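Type I modular polyketide synthase (Streptomyces albus subsp. albus, PDB 6IYT) probably loads an acyl extender unit, likely ethylmalonyl from its coenzyme A thioester, onto the assembly line that builds salinomycin, as an acyltransferase domain. Local coordinates at residues A[207-212]-A[345-350]; A[187-192]-A[216-221]; A[124-129]-A[393-398]. One frame throughout, in Å; residues are numbered along the deposited sequence.

Contact 1 of 3, residues A[207-212]-A[345-350]; sequences DAVVGH and VPLYST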
loop_
_atom_site.group_PDB
_atom_site.type_symbol
_atom_site.label_atom_id
_atom_site.label_comp_id
_atom_site.label_asym_id
_atom_site.label_seq_id
_atom_site.Cartn_x
_atom_site.Cartn_y
_atom_site.Cartn_z
ATOM N N ASP A 207 -6.815 -12.320 2.164
ATOM C CA ASP A 207 -7.852 -13.079 2.872
ATOM C C ASP A 207 -8.841 -12.127 3.533
ATOM O O ASP A 207 -9.957 -12.537 3.957
ATOM C CB ASP A 207 -7.214 -13.989 3.948
ATOM C CG ASP A 207 -6.231 -15.009 3.355
ATOM O OD1 ASP A 207 -6.627 -15.700 2.395
ATOM O OD2 ASP A 207 -5.052 -15.082 3.813
ATOM N N ALA A 208 -8.427 -10.883 3.671
ATOM C CA ALA A 208 -9.259 -9.808 4.188
ATOM C C ALA A 208 -8.684 -8.494 3.677
ATOM O O ALA A 208 -7.514 -8.447 3.286
ATOM C CB ALA A 208 -9.264 -9.811 5.684
ATOM N N VAL A 209 -9.438 -7.413 3.833
ATOM C CA VAL A 209 -8.938 -6.080 3.483
ATOM C C VAL A 209 -9.227 -5.097 4.604
ATOM O O VAL A 209 -10.115 -5.333 5.408
ATOM C CB VAL A 209 -9.569 -5.536 2.202
ATOM C CG1 VAL A 209 -9.245 -6.420 1.005
ATOM C CG2 VAL A 209 -11.079 -5.373 2.378
ATOM N N VAL A 210 -8.350 -4.091 4.739
ATOM C CA VAL A 210 -8.544 -2.994 5.707
ATOM C C VAL A 210 -8.127 -1.705 5.058
ATOM O O VAL A 210 -7.090 -1.636 4.380
ATOM C CB VAL A 210 -7.726 -3.176 6.984
ATOM C CG1 VAL A 210 -8.100 -2.125 8.008
ATOM C CG2 VAL A 210 -7.932 -4.546 7.559
ATOM N N GLY A 211 -8.951 -0.694 5.211
ATOM C CA GLY A 211 -8.663 0.616 4.656
ATOM C C GLY A 211 -8.594 1.690 5.739
ATOM O O GLY A 211 -9.179 1.548 6.838
ATOM N N HIS A 212 -8.006 2.812 5.385
ATOM C CA HIS A 212 -7.859 3.946 6.302
ATOM C C HIS A 212 -8.503 5.173 5.638
ATOM O O HIS A 212 -8.125 5.538 4.520
ATOM C CB HIS A 212 -6.376 4.188 6.553
ATOM C CG HIS A 212 -6.099 5.168 7.624
ATOM N ND1 HIS A 212 -5.433 4.831 8.791
ATOM C CD2 HIS A 212 -6.447 6.464 7.750
ATOM C CE1 HIS A 212 -5.273 5.923 9.527
ATOM N NE2 HIS A 212 -5.853 6.929 8.902
ATOM N N VAL A 345 -14.247 -11.364 0.352
ATOM C CA VAL A 345 -13.330 -11.421 1.410
ATOM C C VAL A 345 -13.811 -10.339 2.396
ATOM O O VAL A 345 -14.357 -9.319 1.964
ATOM C CB VAL A 345 -11.966 -11.147 0.785
ATOM C CG1 VAL A 345 -11.340 -9.881 1.241
ATOM C CG2 VAL A 345 -11.105 -12.361 0.809
ATOM N N PRO A 346 -13.742 -10.603 3.709
ATOM C CA PRO A 346 -14.256 -9.579 4.642
ATOM C C PRO A 346 -13.484 -8.270 4.608
ATOM O O PRO A 346 -12.254 -8.277 4.405
ATOM C CB PRO A 346 -14.097 -10.236 6.033
ATOM C CG PRO A 346 -13.876 -11.663 5.783
ATOM C CD PRO A 346 -13.305 -11.824 4.405
ATOM N N LEU A 347 -14.142 -7.205 5.105
ATOM C CA LEU A 347 -13.519 -5.884 5.273
ATOM C C LEU A 347 -13.536 -5.522 6.748
ATOM O O LEU A 347 -14.585 -5.593 7.380
ATOM C CB LEU A 347 -14.282 -4.826 4.457
ATOM C CG LEU A 347 -13.842 -3.357 4.446
ATOM C CD1 LEU A 347 -12.385 -3.207 4.814
ATOM C CD2 LEU A 347 -14.085 -2.724 3.076
ATOM N N TYR A 348 -12.347 -5.347 7.336
ATOM C CA TYR A 348 -12.227 -5.000 8.741
ATOM C C TYR A 348 -12.344 -3.486 8.890
ATOM O O TYR A 348 -11.417 -2.750 8.614
ATOM C CB TYR A 348 -10.880 -5.488 9.326
ATOM C CG TYR A 348 -10.857 -6.938 9.767
ATOM C CD1 TYR A 348 -10.998 -7.941 8.870
ATOM C CD2 TYR A 348 -10.608 -7.269 11.081
ATOM C CE1 TYR A 348 -10.993 -9.279 9.269
ATOM C CE2 TYR A 348 -10.517 -8.585 11.481
ATOM C CZ TYR A 348 -10.670 -9.587 10.551
ATOM O OH TYR A 348 -10.552 -10.919 10.930
ATOM N N SER A 349 -13.505 -3.023 9.316
ATOM C CA SER A 349 -13.786 -1.590 9.314
ATOM C C SER A 349 -12.944 -0.880 10.347
ATOM O O SER A 349 -12.913 -1.293 11.516
ATOM C CB SER A 349 -15.270 -1.335 9.623
ATOM O OG SER A 349 -15.506 0.043 9.711
ATOM N N THR A 350 -12.328 0.231 9.929
ATOM C CA THR A 350 -11.650 1.166 10.863
ATOM C C THR A 350 -12.564 2.320 11.278
ATOM O O THR A 350 -12.142 3.254 11.992
ATOM C CB THR A 350 -10.408 1.721 10.227
ATOM O OG1 THR A 350 -10.753 2.364 8.982
ATOM C CG2 THR A 350 -9.434 0.603 9.970
#
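Val209 sits at the centre of this contact, touching Val345, Leu347 and Tyr348. Its backbone forms a single bridge with Leu347. Val209 N donates to Pro346 O at 3.0 Å, and Val209 O accepts from Tyr348 N at 2.9 Å. Both bonds are nearly straight, and the two segments run in much the same direction, 26° apart. The same Val209 O also receives the CA-H of Leu347. Leu347 CD1 presses on this oxygen at 3.2 Å, so the packing here is tight.

The Val209 side chain splits its work. With CG1 anti to the carbonyl carbon (chi1 -62°), CG2 falls between the backbone N and the carbonyl carbon and rests on Leu347 CD1 at 3.5 Å. CG1 reaches Val345 CG1 instead. The Val345 side chain meets Asp207 and Ala208. Its CG1 lies 3.6 Å from Ala208 CA, while its CG2 packs against Asp207 O.

Val210 turns to the other side of the strand. Its CG2 meets Tyr348 CB at 3.6 Å, and its CG1 touches Thr350 CG2. The Tyr348 ring also passes near Ala208 CB, and its hydroxyl is hydrogen-bonded to Asp386. Val379 and Leu383 of helix 376-385 pack on both Val210 and Tyr348.

Thr350 closes the contact. Its OG1 donates to Gly211 O at 2.8 Å, coming in tilted 17° from the carbonyl plane. Gly211 opens a Gly-x-Ser-x-Gly sequence consistent with a nucleophile elbow. On its other side, strand 208-211 pairs with strand 120-125. One bridge thus docks a short piece round Leu347 on strand 208-211, the outermost of the parallel sheet. Two backbone bonds and one hydroxyl bond meet it. Val209 N, Val209 O and Gly211 O thus find polar partners amid apolar side chains.

Contact 2 of 3, residues A[187-192]-A[216-221]; sequences VLFTVM and EIAAAA
Ile217 and Phe189 begin the packing of two helices on one side of the parallel sheet in the alpha/beta core of this acyltransferase. Helix 215-223 directly follows strand 208-211 and the probable nucleophile elbow, and helix 181-200 precedes that strand. The short segments run in roughly the same sense. Their axes cross at -39° and approach to 9.4 Å.

Ile217 meets the rim of the Phe189 ring in two ways. Its carbonyl O lies near the ring plane, at the edge, 3.9 Å from Phe189 CE1. Its CG2 branch comes to the same ring carbon. Beyond Phe189, Ile217 packs on Ala231 and Val234 of helix 228-245.

Ala218 comes next and is the residue of this helix most buried by the contact. Its CA stands 3.9 Å from Phe189 CD1. With CG anti to the backbone N (chi1 167°), the phenyl group reaches across to this short residue. The CD1-CE1 edge of the ring points at the backbone, with Ile217 O and Ala218 N near the ring plane. The methyl of Ala218 also receives Met192, whose CE is 3.9 Å from Ala218 CB.

One turn further on, Ala221 completes the apolar strip. Val153 of helix 144-158 and Ala231 also touch Phe189. The last point of contact is the methyl of Ala221, with CB 3.9 Å from Phe189 CE1 and 4.1 Å from Phe189 CZ.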
loop_
_atom_site.group_PDB
_atom_site.type_symbol
_atom_site.label_atom_id
_atom_site.label_comp_id
_atom_site.label_asym_id
_atom_site.label_seq_id
_atom_site.Cartn_x
_atom_site.Cartn_y
_atom_site.Cartn_z
ATOM N N VAL A 187 -7.196 9.605 -8.140
ATOM C CA VAL A 187 -5.937 9.060 -8.676
ATOM C C VAL A 187 -5.313 8.035 -7.690
ATOM O O VAL A 187 -4.975 6.939 -8.082
ATOM C CB VAL A 187 -4.943 10.158 -8.982
ATOM C CG1 VAL A 187 -3.568 9.572 -9.164
ATOM C CG2 VAL A 187 -5.376 10.914 -10.217
ATOM N N LEU A 188 -5.295 8.375 -6.398
ATOM C CA LEU A 188 -4.854 7.433 -5.353
ATOM C C LEU A 188 -5.653 6.143 -5.349
ATOM O O LEU A 188 -5.094 5.078 -5.169
ATOM C CB LEU A 188 -4.942 8.090 -3.984
ATOM C CG LEU A 188 -3.690 8.553 -3.245
ATOM C CD1 LEU A 188 -2.483 8.770 -4.110
ATOM C CD2 LEU A 188 -3.977 9.755 -2.347
ATOM N N PHE A 189 -6.983 6.267 -5.444
ATOM C CA PHE A 189 -7.864 5.141 -5.569
ATOM C C PHE A 189 -7.444 4.230 -6.739
ATOM O O PHE A 189 -7.283 3.038 -6.564
ATOM C CB PHE A 189 -9.290 5.629 -5.784
ATOM C CG PHE A 189 -10.238 4.563 -6.221
ATOM C CD1 PHE A 189 -10.854 3.748 -5.286
ATOM C CD2 PHE A 189 -10.659 4.504 -7.510
ATOM C CE1 PHE A 189 -11.782 2.787 -5.665
ATOM C CE2 PHE A 189 -11.598 3.577 -7.907
ATOM C CZ PHE A 189 -12.170 2.713 -6.970
ATOM N N THR A 190 -7.173 4.827 -7.892
ATOM C CA THR A 190 -6.842 4.055 -9.080
ATOM C C THR A 190 -5.519 3.365 -8.886
ATOM O O THR A 190 -5.403 2.178 -9.147
ATOM C CB THR A 190 -6.796 4.932 -10.353
ATOM O OG1 THR A 190 -5.678 5.821 -10.291
ATOM C CG2 THR A 190 -8.022 5.693 -10.460
ATOM N N VAL A 191 -4.578 4.063 -8.291
ATOM C CA VAL A 191 -3.250 3.506 -8.095
ATOM C C VAL A 191 -3.291 2.350 -7.057
ATOM O O VAL A 191 -2.723 1.267 -7.302
ATOM C CB VAL A 191 -2.249 4.578 -7.663
ATOM C CG1 VAL A 191 -1.001 3.941 -7.127
ATOM C CG2 VAL A 191 -1.920 5.501 -8.814
ATOM N N MET A 192 -4.049 2.529 -5.973
ATOM C CA MET A 192 -4.068 1.506 -4.871
ATOM C C MET A 192 -4.777 0.225 -5.321
ATOM O O MET A 192 -4.306 -0.896 -5.080
ATOM C CB MET A 192 -4.758 2.073 -3.642
ATOM C CG MET A 192 -3.878 2.967 -2.816
ATOM S SD MET A 192 -4.625 3.400 -1.217
ATOM C CE MET A 192 -6.086 4.247 -1.714
ATOM N N GLU A 216 -10.662 3.003 2.522
ATOM C CA GLU A 216 -11.705 1.990 2.610
ATOM C C GLU A 216 -12.466 1.869 1.295
ATOM O O GLU A 216 -13.083 0.855 1.040
ATOM C CB GLU A 216 -12.657 2.295 3.763
ATOM C CG GLU A 216 -12.066 1.986 5.137
ATOM C CD GLU A 216 -13.121 1.731 6.213
ATOM O OE1 GLU A 216 -12.882 0.854 7.076
ATOM O OE2 GLU A 216 -14.232 2.319 6.144
ATOM N N ILE A 217 -12.513 2.946 0.509
ATOM C CA ILE A 217 -13.201 2.873 -0.810
ATOM C C ILE A 217 -12.413 1.946 -1.775
ATOM O O ILE A 217 -12.985 1.046 -2.425
ATOM C CB ILE A 217 -13.354 4.256 -1.435
ATOM C CG1 ILE A 217 -14.111 5.196 -0.493
ATOM C CG2 ILE A 217 -14.048 4.144 -2.774
ATOM C CD1 ILE A 217 -13.970 6.669 -0.850
ATOM N N ALA A 218 -11.088 2.073 -1.774
ATOM C CA ALA A 218 -10.233 1.119 -2.519
ATOM C C ALA A 218 -10.337 -0.317 -1.975
ATOM O O ALA A 218 -10.443 -1.275 -2.752
ATOM C CB ALA A 218 -8.790 1.576 -2.529
ATOM N N ALA A 219 -10.379 -0.451 -0.666
ATOM C CA ALA A 219 -10.531 -1.758 -0.041
ATOM C C ALA A 219 -11.837 -2.445 -0.472
ATOM O O ALA A 219 -11.853 -3.657 -0.805
ATOM C CB ALA A 219 -10.495 -1.609 1.453
ATOM N N ALA A 220 -12.922 -1.672 -0.489
ATOM C CA ALA A 220 -14.238 -2.183 -0.927
ATOM C C ALA A 220 -14.227 -2.580 -2.395
ATOM O O ALA A 220 -14.898 -3.549 -2.793
ATOM C CB ALA A 220 -15.307 -1.146 -0.679
ATOM N N ALA A 221 -13.513 -1.819 -3.222
ATOM C CA ALA A 221 -13.411 -2.147 -4.627
ATOM C C ALA A 221 -12.636 -3.469 -4.798
ATOM O O ALA A 221 -13.002 -4.323 -5.609
ATOM C CB ALA A 221 -12.745 -1.025 -5.385
#

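Contact 3 of 3, residues A[124-129]-A[393-398]; sequences VFPGQG and ESSAHP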
loop_
_atom_site.group_PDB
_atom_site.type_symbol
_atom_site.label_atom_id
_atom_site.label_comp_id
_atom_site.label_asym_id
_atom_site.label_seq_id
_atom_site.Cartn_x
_atom_site.Cartn_y
_atom_site.Cartn_z
ATOM N N VAL A 124 -3.839 -3.754 2.913
ATOM C CA VAL A 124 -3.994 -2.501 3.641
ATOM C C VAL A 124 -4.006 -1.355 2.607
ATOM O O VAL A 124 -3.100 -1.215 1.815
ATOM C CB VAL A 124 -2.831 -2.270 4.610
ATOM C CG1 VAL A 124 -2.977 -0.938 5.339
ATOM C CG2 VAL A 124 -2.714 -3.429 5.584
ATOM N N PHE A 125 -5.006 -0.494 2.712
ATOM C CA PHE A 125 -5.216 0.593 1.767
ATOM C C PHE A 125 -5.276 1.905 2.521
ATOM O O PHE A 125 -6.271 2.196 3.215
ATOM C CB PHE A 125 -6.539 0.368 1.030
ATOM C CG PHE A 125 -6.558 -0.872 0.198
ATOM C CD1 PHE A 125 -6.924 -2.104 0.762
ATOM C CD2 PHE A 125 -6.084 -0.856 -1.119
ATOM C CE1 PHE A 125 -6.911 -3.262 -0.013
ATOM C CE2 PHE A 125 -6.050 -2.009 -1.875
ATOM C CZ PHE A 125 -6.409 -3.214 -1.310
ATOM N N PRO A 126 -4.168 2.645 2.529
ATOM C CA PRO A 126 -4.127 3.897 3.309
ATOM C C PRO A 126 -4.915 5.042 2.683
ATOM O O PRO A 126 -5.434 4.923 1.568
ATOM C CB PRO A 126 -2.637 4.248 3.355
ATOM C CG PRO A 126 -2.007 3.510 2.228
ATOM C CD PRO A 126 -2.906 2.363 1.833
ATOM N N GLY A 127 -4.973 6.146 3.377
ATOM C CA GLY A 127 -5.557 7.378 2.813
ATOM C C GLY A 127 -4.481 8.274 2.240
ATOM O O GLY A 127 -3.517 7.802 1.618
ATOM N N GLN A 128 -4.624 9.573 2.435
ATOM C CA GLN A 128 -3.673 10.501 1.854
ATOM C C GLN A 128 -2.366 10.434 2.612
ATOM O O GLN A 128 -2.327 10.008 3.769
ATOM C CB GLN A 128 -4.226 11.921 1.845
ATOM C CG GLN A 128 -4.777 12.324 0.505
ATOM C CD GLN A 128 -5.643 13.553 0.571
ATOM O OE1 GLN A 128 -5.144 14.692 0.646
ATOM N NE2 GLN A 128 -6.926 13.349 0.581
ATOM N N GLY A 129 -1.280 10.757 1.927
ATOM C CA GLY A 129 0.055 10.677 2.516
ATOM C C GLY A 129 0.958 9.791 1.679
ATOM O O GLY A 129 2.207 9.845 1.796
ATOM N N GLU A 393 0.706 -3.420 2.236
ATOM C CA GLU A 393 0.173 -2.098 1.981
ATOM C C GLU A 393 0.243 -1.803 0.492
ATOM O O GLU A 393 1.312 -1.685 -0.083
ATOM C CB GLU A 393 0.872 -1.024 2.836
ATOM C CG GLU A 393 0.227 0.358 2.696
ATOM C CD GLU A 393 1.009 1.446 3.373
ATOM O OE1 GLU A 393 1.329 1.284 4.572
ATOM O OE2 GLU A 393 1.234 2.519 2.733
ATOM N N SER A 394 -0.929 -1.754 -0.125
ATOM C CA SER A 394 -1.084 -1.632 -1.564
ATOM C C SER A 394 -1.037 -0.155 -1.998
ATOM O O SER A 394 -2.046 0.402 -2.451
ATOM C CB SER A 394 -2.414 -2.265 -1.978
ATOM O OG SER A 394 -2.527 -2.390 -3.392
ATOM N N SER A 395 0.128 0.475 -1.811
ATOM C CA SER A 395 0.249 1.932 -1.923
ATOM C C SER A 395 1.550 2.362 -2.627
ATOM O O SER A 395 2.454 1.584 -2.787
ATOM C CB SER A 395 0.224 2.549 -0.536
ATOM O OG SER A 395 1.397 2.245 0.153
ATOM N N ALA A 396 1.584 3.625 -3.053
ATOM C CA ALA A 396 2.723 4.210 -3.734
ATOM C C ALA A 396 3.891 4.517 -2.771
ATOM O O ALA A 396 4.994 4.696 -3.204
ATOM C CB ALA A 396 2.283 5.486 -4.445
ATOM N N HIS A 397 3.620 4.536 -1.462
ATOM C CA HIS A 397 4.649 4.891 -0.454
ATOM C C HIS A 397 4.148 4.475 0.899
ATOM O O HIS A 397 2.975 4.661 1.176
ATOM C CB HIS A 397 4.920 6.409 -0.459
ATOM C CG HIS A 397 5.945 6.839 0.546
ATOM N ND1 HIS A 397 7.285 6.615 0.370
ATOM C CD2 HIS A 397 5.825 7.452 1.750
ATOM C CE1 HIS A 397 7.950 7.014 1.443
ATOM N NE2 HIS A 397 7.086 7.507 2.305
ATOM N N PRO A 398 4.983 3.760 1.692
ATOM C CA PRO A 398 4.401 3.050 2.867
ATOM C C PRO A 398 4.125 4.001 4.000
ATOM O O PRO A 398 5.016 4.789 4.392
ATOM C CB PRO A 398 5.474 2.054 3.286
ATOM C CG PRO A 398 6.591 2.202 2.358
ATOM C CD PRO A 398 6.354 3.342 1.409
#
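Ser394 joins Val124 by a backbone bond while standing at the centre of an inverse gamma turn. Ser394 N donates to Val124 O at 3.0 Å. The turn itself carries only a weak bond, from Ser395 N to Glu393 O. Ser394 O is buried here and has no polar partner in the model. Just before the turn, Glu393 and Val124 are paired as parallel strand residues, and Glu393 CA sends its C-H to Val124 O.

Beyond the bridge the side chains take over. Ser394 CB lies 3.6 Å from Phe125 CE2, oblique to the ring. Its OG, anti to the backbone N (chi1 -170°), is bonded to Met192 O in helix 181-200.

Pro126 packs its ring against both Glu393 and Ser395. Pro126 CG is 3.4 Å from Glu393 OE2 and 3.7 Å from Ser395 CB. The Glu393 chain, extended beyond CG, crosses the proline ring at a slant, and its carboxylate is held by several donors. Ser395 OG donates to Glu393 OE2 at 2.6 Å, on the anti side and 22° out of the carboxylate plane. Val399 N also reaches OE2, and Leu400 N reaches OE1. This buried carboxylate thus ties the loop 394-400 back to the end of its own strand.

Two neighbouring parallel strands here end together and release loops at the C-terminal end of the sheet, as in alpha/beta folds with a site there. The first loop carries the Gly-Gln-Gly sequence 127-129. In related acyltransferases the backbone N-H of this glutamine helps form the oxyanion hole, so Gln128 probably does the same here.

Overall arrangement
Contacts 1 and 3 reach the same parallel sheet, with centres about 14 Å apart. Strand 120-125 lies between strands 208-211 and 388-393. Probable hydrogen bonds join the two contacts: Val210 O to Phe125 N at 2.9 Å and His212 N to Phe125 O at 2.8 Å. Contact 2 lies about 9 Å from contact 3 and 12 Å from contact 1, centre to centre. Ala219 CB packs on Phe125 CD1 at 3.7 Å. Glu216 OE1 reaches Thr350 N at 3.0 Å, tying contact 2 to contact 1. All three border the probable nucleophile elbow: strand 208-211 leads in, helix 215-223 leads out, and Pro126 CA and Gly127 N pack on His212 CB, each at 4.0 Å.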